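Local coordinates for coat protein (Sulfolobus turreted icosahedral virus, PDB 2BBD) that serves as the major capsid protein of the virion, probably building the icosahedral shell from a double jelly-roll fold of the kind seen in bacterial and eukaryotic viruses, at residues A[34-39]-A[113-118]; A[60-65]-A[134-139]; A[76-81]-A[185-190]. All blocks are in the same frame, centred on the assembly; numbering follows the deposited sequence.

Interaction 1. Residues A[34-39]-A[113-118]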
# COMPACT_ATOMS: atom_id res chain seq x y z
N ARG A 34 -6.08 -1.18 11.45
CA ARG A 34 -6.45 0.15 10.99
C ARG A 34 -5.65 1.20 11.75
O ARG A 34 -5.45 1.09 12.96
CB ARG A 34 -7.94 0.39 11.22
CG ARG A 34 -8.36 1.83 10.98
CD ARG A 34 -9.80 2.07 11.39
NE ARG A 34 -10.74 1.43 10.48
CZ ARG A 34 -12.06 1.39 10.69
NH1 ARG A 34 -12.58 1.95 11.77
NH2 ARG A 34 -12.85 0.79 9.80
N VAL A 35 -5.19 2.20 11.01
CA VAL A 35 -4.42 3.30 11.57
C VAL A 35 -5.15 4.61 11.22
O VAL A 35 -5.49 4.84 10.06
CB VAL A 35 -2.99 3.36 10.97
CG1 VAL A 35 -2.26 4.59 11.49
CG2 VAL A 35 -2.20 2.09 11.31
N GLN A 36 -5.40 5.44 12.23
CA GLN A 36 -6.05 6.73 12.00
C GLN A 36 -5.22 7.83 12.65
O GLN A 36 -4.93 7.78 13.86
CB GLN A 36 -7.46 6.76 12.58
CG GLN A 36 -8.39 5.66 12.06
CD GLN A 36 -9.71 5.63 12.81
OE1 GLN A 36 -10.69 6.26 12.40
NE2 GLN A 36 -9.75 4.90 13.92
N LEU A 37 -4.81 8.80 11.84
CA LEU A 37 -4.05 9.95 12.32
C LEU A 37 -5.14 11.00 12.50
O LEU A 37 -5.71 11.49 11.52
CB LEU A 37 -3.02 10.39 11.28
CG LEU A 37 -2.23 11.66 11.61
CD1 LEU A 37 -1.45 11.44 12.90
CD2 LEU A 37 -1.27 12.01 10.46
N ILE A 38 -5.43 11.32 13.75
CA ILE A 38 -6.51 12.25 14.06
C ILE A 38 -6.07 13.39 14.98
O ILE A 38 -5.40 13.16 16.00
CB ILE A 38 -7.67 11.49 14.74
CG1 ILE A 38 -8.09 10.31 13.85
CG2 ILE A 38 -8.83 12.43 15.03
CD1 ILE A 38 -9.07 9.35 14.50
N GLY A 39 -6.47 14.61 14.63
CA GLY A 39 -6.12 15.77 15.42
C GLY A 39 -6.41 17.05 14.66
O GLY A 39 -7.49 17.21 14.09
N ASN A 113 -7.84 14.11 9.84
CA ASN A 113 -8.35 12.74 9.97
C ASN A 113 -7.99 11.95 8.72
O ASN A 113 -8.65 12.05 7.68
CB ASN A 113 -9.87 12.75 10.18
CG ASN A 113 -10.46 11.33 10.25
OD1 ASN A 113 -9.74 10.35 10.39
ND2 ASN A 113 -11.78 11.24 10.14
N VAL A 114 -6.91 11.18 8.84
CA VAL A 114 -6.38 10.36 7.76
C VAL A 114 -6.40 8.89 8.18
O VAL A 114 -6.01 8.53 9.30
CB VAL A 114 -4.93 10.76 7.44
CG1 VAL A 114 -4.45 10.06 6.16
CG2 VAL A 114 -4.83 12.29 7.29
N MSE A 115 -6.83 8.02 7.27
CA MSE A 115 -6.91 6.60 7.56
C MSE A 115 -6.15 5.71 6.58
O MSE A 115 -6.05 6.02 5.38
CB MSE A 115 -8.37 6.16 7.60
CG MSE A 115 -8.55 4.74 8.11
SE MSE A 115 -10.38 4.14 8.01
CE MSE A 115 -11.05 4.91 9.65
N TRP A 116 -5.60 4.62 7.11
CA TRP A 116 -4.88 3.61 6.34
C TRP A 116 -5.24 2.27 6.95
O TRP A 116 -5.43 2.17 8.16
CB TRP A 116 -3.37 3.75 6.47
CG TRP A 116 -2.77 5.00 5.93
CD1 TRP A 116 -2.22 5.17 4.70
CD2 TRP A 116 -2.50 6.19 6.67
NE1 TRP A 116 -1.62 6.40 4.62
CE2 TRP A 116 -1.77 7.05 5.82
CE3 TRP A 116 -2.81 6.63 7.97
CZ2 TRP A 116 -1.33 8.31 6.22
CZ3 TRP A 116 -2.36 7.89 8.37
CH2 TRP A 116 -1.63 8.71 7.50
N GLU A 117 -5.34 1.24 6.11
CA GLU A 117 -5.65 -0.09 6.61
C GLU A 117 -4.67 -1.09 6.03
O GLU A 117 -4.19 -0.93 4.90
CB GLU A 117 -7.07 -0.52 6.24
CG GLU A 117 -8.15 0.30 6.89
CD GLU A 117 -9.51 -0.36 6.83
OE1 GLU A 117 -9.87 -0.91 5.77
OE2 GLU A 117 -10.23 -0.32 7.86
N PHE A 118 -4.37 -2.12 6.81
CA PHE A 118 -3.47 -3.18 6.41
C PHE A 118 -4.27 -4.47 6.41
O PHE A 118 -4.80 -4.90 7.44
CB PHE A 118 -2.29 -3.30 7.39
CG PHE A 118 -1.50 -2.03 7.55
CD1 PHE A 118 -2.00 -0.97 8.29
CD2 PHE A 118 -0.27 -1.88 6.91
CE1 PHE A 118 -1.29 0.24 8.40
CE2 PHE A 118 0.45 -0.70 7.00
CZ PHE A 118 -0.06 0.37 7.75

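Interaction 2. Residues A[60-65]-A[134-139]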
# COMPACT_ATOMS: atom_id res chain seq x y z
N LEU A 60 1.90 12.66 5.39
CA LEU A 60 2.21 13.09 6.76
C LEU A 60 2.86 11.88 7.45
O LEU A 60 3.36 11.98 8.57
CB LEU A 60 0.95 13.53 7.50
CG LEU A 60 0.40 14.91 7.10
CD1 LEU A 60 -0.81 15.24 7.96
CD2 LEU A 60 1.48 15.98 7.28
N VAL A 61 2.80 10.74 6.77
CA VAL A 61 3.45 9.53 7.24
C VAL A 61 4.42 9.22 6.11
O VAL A 61 4.01 9.12 4.95
CB VAL A 61 2.50 8.31 7.41
CG1 VAL A 61 3.31 7.02 7.42
CG2 VAL A 61 1.74 8.40 8.75
N GLN A 62 5.70 9.12 6.43
CA GLN A 62 6.69 8.82 5.41
C GLN A 62 6.59 7.34 5.00
O GLN A 62 6.39 7.04 3.83
CB GLN A 62 8.11 9.14 5.91
CG GLN A 62 9.19 8.93 4.85
CD GLN A 62 10.49 9.65 5.18
OE1 GLN A 62 10.49 10.87 5.38
NE2 GLN A 62 11.60 8.91 5.21
N THR A 63 6.72 6.43 5.97
CA THR A 63 6.63 5.00 5.65
C THR A 63 5.97 4.17 6.75
O THR A 63 6.04 4.51 7.93
CB THR A 63 8.02 4.36 5.38
OG1 THR A 63 8.78 4.38 6.58
CG2 THR A 63 8.78 5.11 4.30
N PHE A 64 5.33 3.08 6.33
CA PHE A 64 4.72 2.13 7.25
C PHE A 64 5.47 0.83 7.08
O PHE A 64 5.70 0.38 5.95
CB PHE A 64 3.26 1.83 6.90
CG PHE A 64 2.30 2.89 7.32
CD1 PHE A 64 2.09 3.17 8.66
CD2 PHE A 64 1.55 3.58 6.37
CE1 PHE A 64 1.15 4.12 9.05
CE2 PHE A 64 0.61 4.53 6.74
CZ PHE A 64 0.41 4.80 8.09
N ASN A 65 5.85 0.21 8.19
CA ASN A 65 6.51 -1.07 8.12
C ASN A 65 5.86 -2.04 9.09
O ASN A 65 5.85 -1.82 10.31
CB ASN A 65 8.00 -0.93 8.43
CG ASN A 65 8.76 -2.21 8.20
OD1 ASN A 65 8.69 -3.15 9.01
ND2 ASN A 65 9.48 -2.27 7.09
N SER A 134 5.70 -0.25 12.49
CA SER A 134 6.54 0.92 12.63
C SER A 134 6.05 2.06 11.75
O SER A 134 5.87 1.90 10.54
CB SER A 134 7.99 0.57 12.28
OG SER A 134 8.45 -0.51 13.08
N ILE A 135 5.79 3.20 12.36
CA ILE A 135 5.34 4.36 11.60
C ILE A 135 6.41 5.42 11.64
O ILE A 135 6.70 5.98 12.70
CB ILE A 135 4.04 4.97 12.17
CG1 ILE A 135 2.95 3.91 12.26
CG2 ILE A 135 3.55 6.12 11.26
CD1 ILE A 135 1.69 4.41 12.95
N LEU A 136 7.04 5.67 10.49
CA LEU A 136 8.04 6.72 10.39
C LEU A 136 7.25 7.93 9.91
O LEU A 136 6.75 7.95 8.78
CB LEU A 136 9.14 6.37 9.38
CG LEU A 136 10.13 7.52 9.06
CD1 LEU A 136 10.85 8.01 10.33
CD2 LEU A 136 11.12 7.02 8.03
N THR A 137 7.09 8.92 10.78
CA THR A 137 6.32 10.10 10.40
C THR A 137 7.03 10.95 9.38
O THR A 137 8.26 10.91 9.25
CB THR A 137 6.01 10.98 11.60
OG1 THR A 137 7.24 11.44 12.18
CG2 THR A 137 5.17 10.20 12.63
N GLY A 138 6.25 11.73 8.64
CA GLY A 138 6.82 12.62 7.65
C GLY A 138 7.12 13.96 8.29
O GLY A 138 7.34 14.05 9.50
N GLN A 139 7.13 15.01 7.49
CA GLN A 139 7.42 16.36 7.97
C GLN A 139 6.13 17.19 7.99
O GLN A 139 5.15 16.84 7.33
CB GLN A 139 8.45 16.99 7.02
CG GLN A 139 9.35 18.06 7.62
CD GLN A 139 10.31 17.53 8.67
OE1 GLN A 139 11.01 16.54 8.46
NE2 GLN A 139 10.34 18.20 9.81
O HOH W 1 10.50 11.64 8.10
O HOH W 2 8.30 2.60 8.77
O HOH W 3 7.90 -2.88 11.94

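Interaction 3. Residues A[76-81]-A[185-190]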
# COMPACT_ATOMS: atom_id res chain seq x y z
N SER A 76 5.69 -2.88 3.58
CA SER A 76 6.79 -1.92 3.51
C SER A 76 6.31 -0.95 2.43
O SER A 76 6.54 -1.17 1.24
CB SER A 76 8.09 -2.60 3.10
OG SER A 76 9.15 -1.67 3.16
N VAL A 77 5.62 0.09 2.85
CA VAL A 77 5.05 1.07 1.93
C VAL A 77 5.11 2.48 2.52
O VAL A 77 5.15 2.66 3.74
CB VAL A 77 3.57 0.76 1.65
CG1 VAL A 77 3.41 -0.62 1.04
CG2 VAL A 77 2.78 0.83 2.96
N SER A 78 5.09 3.47 1.64
CA SER A 78 5.11 4.86 2.05
C SER A 78 3.70 5.23 2.49
O SER A 78 2.75 4.53 2.17
CB SER A 78 5.53 5.75 0.87
OG SER A 78 4.64 5.60 -0.22
N GLY A 79 3.55 6.32 3.24
CA GLY A 79 2.22 6.73 3.64
C GLY A 79 1.44 7.14 2.39
O GLY A 79 0.22 6.94 2.30
N THR A 80 2.16 7.70 1.43
CA THR A 80 1.58 8.14 0.15
C THR A 80 0.99 6.99 -0.66
O THR A 80 -0.18 7.02 -1.03
CB THR A 80 2.64 8.85 -0.72
OG1 THR A 80 2.98 10.11 -0.14
CG2 THR A 80 2.10 9.07 -2.13
N GLY A 81 1.80 5.97 -0.93
CA GLY A 81 1.34 4.83 -1.70
C GLY A 81 0.17 4.07 -1.10
O GLY A 81 -0.80 3.75 -1.81
N VAL A 185 3.00 -6.90 0.79
CA VAL A 185 2.75 -5.62 0.15
C VAL A 185 3.97 -4.71 0.27
O VAL A 185 4.22 -4.12 1.31
CB VAL A 185 1.52 -4.96 0.81
CG1 VAL A 185 1.17 -3.65 0.12
CG2 VAL A 185 0.34 -5.94 0.76
N ILE A 186 4.71 -4.61 -0.82
CA ILE A 186 5.94 -3.84 -0.83
C ILE A 186 5.96 -2.74 -1.90
O ILE A 186 5.53 -2.96 -3.03
CB ILE A 186 7.16 -4.75 -1.09
CG1 ILE A 186 7.10 -5.99 -0.18
CG2 ILE A 186 8.44 -3.97 -0.88
CD1 ILE A 186 7.24 -5.69 1.31
N GLU A 187 6.48 -1.57 -1.53
CA GLU A 187 6.58 -0.48 -2.48
C GLU A 187 8.02 -0.38 -2.96
O GLU A 187 8.95 -0.30 -2.15
CB GLU A 187 6.15 0.85 -1.84
CG GLU A 187 5.88 1.93 -2.87
CD GLU A 187 5.40 3.23 -2.27
OE1 GLU A 187 4.56 3.90 -2.91
OE2 GLU A 187 5.86 3.61 -1.18
N ILE A 188 8.20 -0.39 -4.27
CA ILE A 188 9.53 -0.32 -4.87
C ILE A 188 9.63 0.85 -5.83
O ILE A 188 8.87 0.96 -6.79
CB ILE A 188 9.86 -1.61 -5.64
CG1 ILE A 188 9.67 -2.82 -4.71
CG2 ILE A 188 11.29 -1.55 -6.16
CD1 ILE A 188 9.86 -4.14 -5.41
N PRO A 189 10.59 1.76 -5.58
CA PRO A 189 10.78 2.93 -6.44
C PRO A 189 11.74 2.68 -7.58
O PRO A 189 12.49 1.70 -7.58
CB PRO A 189 11.32 3.96 -5.47
CG PRO A 189 12.25 3.11 -4.62
CD PRO A 189 11.44 1.85 -4.37
N THR A 190 11.70 3.57 -8.57
CA THR A 190 12.60 3.53 -9.72
C THR A 190 12.82 5.00 -10.06
O THR A 190 11.91 5.69 -10.53
CB THR A 190 12.02 2.83 -10.96
OG1 THR A 190 11.78 1.44 -10.67
CG2 THR A 190 13.01 2.93 -12.11

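Interaction 1. Residues A[34-39]-A[113-118]
The guanidinium of Arg34 has Met115, a selenomethionine, on one face and Glu117 at its edge. The terminal methyl CE of Met115 sits above the guanidinium plane toward its rim, 3.6 Å from Arg34 NE. In the plane, Arg34 NE donates to Glu117 OE2 at 3.2 Å (N-H...O 161°), reaching the anti side of the carboxylate, while NH2 adds a weak bond to the same oxygen. A bend about CG-CD (chi3 -70°) sets NE where this salt bridge can form, and Lys32 is a second cationic partner of OE2. The Trp116 ring carries Val114 CG1 over one face, near the rim, and Leu37 CB in plane at the edge, 3.9 Å from CZ3. Phe118 likewise offers an edge, with CE1 3.6 Å from Val35 CG2.

These side chains project from two antiparallel strands, neighbours in the sheet corresponding to BIDG of the N-terminal jelly roll, where 34-38 and 113-118 match D and G. Val35 with Trp116 and Leu37 with Val114 are the hydrogen-bonded pairs; Val35 N to Trp116 O measures 2.9 Å. Val35, Leu37, Trp116 and Phe118 turn into the barrel, where Trp116 NE1 finds Gly79 O. On the other face Gln36 runs alongside Met115, its CG 3.7 Å from CE, and Ile38 CG1 lies 3.8 Å from Asn113 OD1.

Interaction 2. Residues A[60-65]-A[134-139]
Leu136 O takes two backbone donors from successive residues, Gln62 N at 2.8 Å and Thr63 N at 3.2 Å, and so marks a classic beta bulge. The Gln62 bond is the more bent, with an N-H...O angle of 131°; Thr63 N comes in on a lone pair. Beyond the bulge the antiparallel ladder is regular: Thr63 O accepts from Leu136 N, and Asn65 and Ser134 exchange two bonds. At the other end Gly138 N donates to Leu60 O at 2.9 Å from well above the carbonyl plane, and that oxygen also receives Trp14 NE1.

Water completes several of the remaining polar positions. One molecule donates to Thr137 O at 2.6 Å and to Gln62 OE1 at 2.8 Å, joining a main-chain carbonyl to the end of a long side chain. A second water bonds Thr63 OG1 and Ser134 O. A third is hydrogen-bonded to Ser134 OG at 2.7 Å and can also donate to Asn65 O, though other acceptors may compete for its protons. Thr137 OG1 is hydrogen-bonded to Thr15 O and Thr18 N instead.

The opposite face is apolar. Ile135 CG1 meets the edge of the Phe64 ring 3.7 Å from CE1, Val61 CG1 covers the centre of one ring face, and Val61 CG2 is 3.8 Å from Ile135 CG2. The bulge shifts the strand register by one residue between Val61 and Thr63. This pairing, strands E and H of the N-terminal jelly roll, therefore has a water-bridged face with Thr63, Asn65 and Ser134, where Leu136 also lies, and an apolar one, with Phe64 and Ile135, toward the barrel core.

Interaction 3. Residues A[76-81]-A[185-190]
Ser76 and Ile186 form the single parallel bridge of this contact, and two backbone hydrogen bonds frame it: Ser76 N to Val185 O at 3.0 Å and Glu187 N to Ser76 O at 2.8 Å. The short strand axes diverge at 56°, and after Ser78 the first chain turns into the helix beginning at Gly79, so backbone pairing ends early.

Past the bridge, the carboxylate of Glu187 carries on the polar contact. Its CG is anti to the backbone N (chi1 -165°), and the extended chain beyond brings OE2 to Ser78. There OE2 accepts from Ser78 N, 2.9 Å away and well above the carboxylate plane. Ser78 OG also donates to OE2, on its syn lone pair, but their 2.5 Å separation is too short to be trusted in detail. Ser78 is at the N-cap position, and its OG accepts the capping bond from Gly81 N at 3.0 Å. The other carboxylate oxygen, OE1, is hydrogen-bonded to Tyr217 OH. The nearby helix start would be expected to stabilise the negative charge. A molecule of MPD, probably from the crystallisation liquor, lies close to Ser78 and is hydrogen-bonded to Thr80.

Apolar contacts are few. Val77 and Val185 cross at a slant, their CG1 atoms 3.9 Å apart, and both valines pack on Leu308; on the face shared by Ser76 and Ile186, Ile186 CD1 rests 3.7 Å from Ser76 CB. A parallel edge-to-edge joining of strand F of the first jelly roll to strand B of the second, with a capped helix beside it, fits the double jelly-roll capsid fold.

In the fold
The segments alternate along the chain: the first halves of interactions 1, 2 and 3 come in that order, and their partners follow in the same order. Interactions 1 and 2 belong to the two facing sheets of the N-terminal jelly roll, with centres about 12 Å apart, and meet in the core where Trp116 and Phe118 pack edge-to-face on Phe64. Interaction 3, centred about 11 Å from interaction 2 and 17 Å from interaction 1, shares interaction 2's sheet, since strands 61-68 and 72-78 are neighbours. Through strand 182-193 that sheet runs on into the second jelly roll, so that one sheet is shared by both barrels of the subunit.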